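Local coordinates for nucleotidyl transferase AbiEii/AbiGii toxin family protein (Mycobacterium tuberculosis, PDB 6Y56), which probably acts as the nucleotidyltransferase toxin of a toxin-antitoxin system, inhibiting growth by inactivating the acceptor stems of tRNA, at residues Gly93-Val98 and Arg111-Glu116. Numbering follows the deposited sequence.
Sequences GFEFGV and RVRHTE
Glu95 and Arg113, like Gly97 and Arg111, form hydrogen-bonded antiparallel pairs, each with two backbone bonds, while Phe96–Val112 is the non-hydrogen-bonded pair between them and Phe94–His114 the next one beyond Glu95–Arg113, past which Thr115 N bonds to Gly93 O at 3.0 Å. On the face carrying Phe94, Phe96, Val112 and His114, the imidazole of His114 turns its edge to the face of the Phe94 ring, a T-shaped (edge-to-face) pair. His114 CD2 stands 3.6 Å above the Phe94 plane, over its centre, and the ring planes are inclined at 75°. CG of His114 lies anti to its backbone N (chi1 -171°), which puts CG 3.7 Å from Gly93 O. This carbonyl O sits over one imidazole face, offset toward the rim. Further along, Val112 CG1 packs against Phe96 CD1 at 3.6 Å. This is a two-stranded beta hairpin, strands 94-100 and 107-114, within the mixed sheet of a nucleotidyltransferase-clan protein; helix 19-38 packs against both Phe94 and Phe96. The opposite face carries Glu95, Arg113 and Arg111. There an extended Glu95 meets Arg113, whose chain bends at chi3, in a salt bridge from OE1 to NH2. OE1 approaches the guanidinium edge near its plane, yet the carboxylate is turned 84° from that plane. The 2.3 Å between Glu95 OE1 and Arg113 NH2 is very short, and the detail of this bridge is doubtful. At the far end, a water accepts from Arg111 NH1 at 2.9 Å and donates weakly to Gly97 O.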
ATOM      1  N   GLY A  93     -24.175   6.583  -4.991  1.00 19.46           N
ATOM      2  CA  GLY A  93     -24.327   5.894  -6.257  1.00 19.78           C
ATOM      3  C   GLY A  93     -23.546   4.599  -6.391  1.00 16.44           C
ATOM      4  O   GLY A  93     -23.800   3.846  -7.335  1.00 17.43           O
ATOM      5  N   PHE A  94     -22.601   4.324  -5.493  1.00 16.28           N
ATOM      6  CA  PHE A  94     -21.745   3.151  -5.640  1.00 15.70           C
ATOM      7  C   PHE A  94     -22.291   1.964  -4.862  1.00 14.38           C
ATOM      8  O   PHE A  94     -22.733   2.108  -3.718  1.00 16.57           O
ATOM      9  CB  PHE A  94     -20.334   3.424  -5.117  1.00 15.48           C
ATOM     10  CG  PHE A  94     -19.552   4.399  -5.946  1.00 14.86           C
ATOM     11  CD1 PHE A  94     -18.881   3.991  -7.095  1.00 17.16           C
ATOM     12  CD2 PHE A  94     -19.511   5.734  -5.578  1.00 15.88           C
ATOM     13  CE1 PHE A  94     -18.160   4.906  -7.857  1.00 14.71           C
ATOM     14  CE2 PHE A  94     -18.791   6.652  -6.330  1.00 16.45           C
ATOM     15  CZ  PHE A  94     -18.115   6.240  -7.467  1.00 15.39           C
ATOM     16  N   GLU A  95     -22.196   0.785  -5.465  1.00 15.84           N
ATOM     17  CA  GLU A  95     -22.424  -0.483  -4.790  1.00 16.35           C
ATOM     18  C   GLU A  95     -21.133  -1.278  -4.839  1.00 16.48           C
ATOM     19  O   GLU A  95     -20.419  -1.251  -5.847  1.00 16.96           O
ATOM     20  CB  GLU A  95     -23.535  -1.293  -5.475  1.00 19.93           C
ATOM     21  CG  GLU A  95     -23.962  -2.529  -4.685  1.00 25.26           C
ATOM     22  CD  GLU A  95     -24.944  -3.402  -5.448  1.00 34.79           C
ATOM     23  OE1 GLU A  95     -25.663  -2.871  -6.320  1.00 39.63           O
ATOM     24  OE2 GLU A  95     -24.994  -4.619  -5.172  1.00 39.12           O
ATOM     25  N   PHE A  96     -20.839  -1.980  -3.749  1.00 14.34           N
ATOM     26  CA  PHE A  96     -19.591  -2.710  -3.595  1.00 14.10           C
ATOM     27  C   PHE A  96     -19.860  -4.190  -3.394  1.00 14.46           C
ATOM     28  O   PHE A  96     -20.882  -4.586  -2.835  1.00 16.30           O
ATOM     29  CB  PHE A  96     -18.818  -2.192  -2.388  1.00 14.32           C
ATOM     30  CG  PHE A  96     -18.473  -0.735  -2.495  1.00 13.84           C
ATOM     31  CD1 PHE A  96     -17.299  -0.333  -3.119  1.00 15.61           C
ATOM     32  CD2 PHE A  96     -19.337   0.239  -2.025  1.00 17.85           C
ATOM     33  CE1 PHE A  96     -16.978   1.007  -3.235  1.00 14.70           C
ATOM     34  CE2 PHE A  96     -19.007   1.588  -2.143  1.00 16.43           C
ATOM     35  CZ  PHE A  96     -17.836   1.964  -2.755  1.00 17.19           C
ATOM     36  N   GLY A  97     -18.917  -4.998  -3.843  1.00 14.92           N
ATOM     37  CA  GLY A  97     -18.937  -6.419  -3.550  1.00 14.78           C
ATOM     38  C   GLY A  97     -17.514  -6.906  -3.413  1.00 16.02           C
ATOM     39  O   GLY A  97     -16.594  -6.380  -4.051  1.00 15.85           O
ATOM     40  N   VAL A  98     -17.324  -7.899  -2.554  1.00 16.48           N
ATOM     41  CA  VAL A  98     -16.023  -8.530  -2.387  1.00 14.97           C
ATOM     42  C   VAL A  98     -16.180 -10.033  -2.530  1.00 16.88           C
ATOM     43  O   VAL A  98     -17.140 -10.619  -2.017  1.00 20.72           O
ATOM     44  CB  VAL A  98     -15.321  -8.154  -1.062  1.00 16.35           C
ATOM     45  CG1 VAL A  98     -14.716  -6.741  -1.156  1.00 17.88           C
ATOM     46  CG2 VAL A  98     -16.279  -8.274   0.119  1.00 20.62           C
ATOM     47  N   ARG A 111     -15.267  -5.428  -6.386  1.00 17.31           N
ATOM     48  CA  ARG A 111     -15.999  -4.967  -7.550  1.00 19.19           C
ATOM     49  C   ARG A 111     -16.846  -3.781  -7.135  1.00 15.72           C
ATOM     50  O   ARG A 111     -17.375  -3.743  -6.023  1.00 15.96           O
ATOM     51  CB  ARG A 111     -16.859  -6.082  -8.137  1.00 22.03           C
ATOM     52  CG  ARG A 111     -16.023  -7.136  -8.857  1.00 24.76           C
ATOM     53  CD  ARG A 111     -16.883  -8.139  -9.610  1.00 27.75           C
ATOM     54  NE  ARG A 111     -16.086  -9.068 -10.410  1.00 32.69           N
ATOM     55  CZ  ARG A 111     -15.583 -10.216  -9.959  1.00 35.70           C
ATOM     56  NH1 ARG A 111     -15.782 -10.586  -8.698  1.00 37.31           N
ATOM     57  NH2 ARG A 111     -14.875 -10.996 -10.770  1.00 36.36           N
ATOM     58  N   VAL A 112     -16.904  -2.775  -7.995  1.00 16.02           N
ATOM     59  CA  VAL A 112     -17.657  -1.566  -7.702  1.00 16.59           C
ATOM     60  C   VAL A 112     -18.523  -1.256  -8.913  1.00 16.48           C
ATOM     61  O   VAL A 112     -18.120  -1.502 -10.053  1.00 18.06           O
ATOM     62  CB  VAL A 112     -16.754  -0.370  -7.303  1.00 20.95           C
ATOM     63  CG1 VAL A 112     -15.654  -0.795  -6.330  1.00 19.51           C
ATOM     64  CG2 VAL A 112     -16.120   0.274  -8.494  1.00 22.52           C
ATOM     65  N   ARG A 113     -19.722  -0.749  -8.663  1.00 18.39           N
ATOM     66  CA  ARG A 113     -20.611  -0.376  -9.755  1.00 19.19           C
ATOM     67  C   ARG A 113     -21.348   0.895  -9.380  1.00 20.18           C
ATOM     68  O   ARG A 113     -21.928   0.986  -8.295  1.00 20.04           O
ATOM     69  CB  ARG A 113     -21.617  -1.490 -10.053  1.00 22.08           C
ATOM     70  CG  ARG A 113     -22.469  -1.228 -11.285  1.00 25.54           C
ATOM     71  CD  ARG A 113     -23.580  -2.261 -11.392  1.00 29.66           C
ATOM     72  NE  ARG A 113     -24.240  -2.456 -10.106  1.00 35.40           N
ATOM     73  CZ  ARG A 113     -25.160  -1.636  -9.606  1.00 35.09           C
ATOM     74  NH1 ARG A 113     -25.533  -0.559 -10.286  1.00 35.46           N
ATOM     75  NH2 ARG A 113     -25.702  -1.888  -8.421  1.00 34.61           N
ATOM     76  N   HIS A 114     -21.332   1.874 -10.271  1.00 19.74           N
ATOM     77  CA  HIS A 114     -22.050   3.111 -10.034  1.00 18.54           C
ATOM     78  C   HIS A 114     -23.315   3.128 -10.875  1.00 21.32           C
ATOM     79  O   HIS A 114     -23.297   2.717 -12.037  1.00 23.26           O
ATOM     80  CB  HIS A 114     -21.184   4.320 -10.374  1.00 18.93           C
ATOM     81  CG  HIS A 114     -21.791   5.618  -9.959  1.00 20.45           C
ATOM     82  ND1 HIS A 114     -22.722   6.279 -10.735  1.00 21.33           N
ATOM     83  CD2 HIS A 114     -21.634   6.365  -8.842  1.00 20.26           C
ATOM     84  CE1 HIS A 114     -23.098   7.385 -10.120  1.00 23.14           C
ATOM     85  NE2 HIS A 114     -22.452   7.462  -8.970  1.00 21.32           N
ATOM     86  N   THR A 115     -24.405   3.617 -10.277  1.00 23.34           N
ATOM     87  CA  THR A 115     -25.711   3.573 -10.933  1.00 27.64           C
ATOM     88  C   THR A 115     -25.677   4.213 -12.315  1.00 28.85           C
ATOM     89  O   THR A 115     -26.262   3.682 -13.266  1.00 32.83           O
ATOM     90  CB  THR A 115     -26.762   4.260 -10.057  1.00 31.62           C
ATOM     91  OG1 THR A 115     -26.433   5.649  -9.912  1.00 35.08           O
ATOM     92  CG2 THR A 115     -26.826   3.607  -8.679  1.00 25.91           C
ATOM     93  N   GLU A 116     -25.002   5.354 -12.446  1.00 28.12           N
ATOM     94  CA  GLU A 116     -24.893   6.058 -13.718  1.00 28.24           C
ATOM     95  C   GLU A 116     -23.601   5.759 -14.460  1.00 29.56           C
ATOM     96  O   GLU A 116     -23.629   5.504 -15.669  1.00 32.84           O
ATOM     97  CB  GLU A 116     -25.009   7.570 -13.495  1.00 31.45           C
ATOM     98  CG  GLU A 116     -26.153   7.975 -12.563  1.00 38.19           C
ATOM     99  CD  GLU A 116     -25.981   9.378 -11.995  1.00 43.32           C
ATOM    100  OE1 GLU A 116     -25.852   9.520 -10.756  1.00 43.03           O
ATOM    101  OE2 GLU A 116     -25.978  10.342 -12.790  1.00 45.42           O
TER
HETATM  102  O   HOH W   1     -15.976  -8.996  -6.289  1.00 24.24           O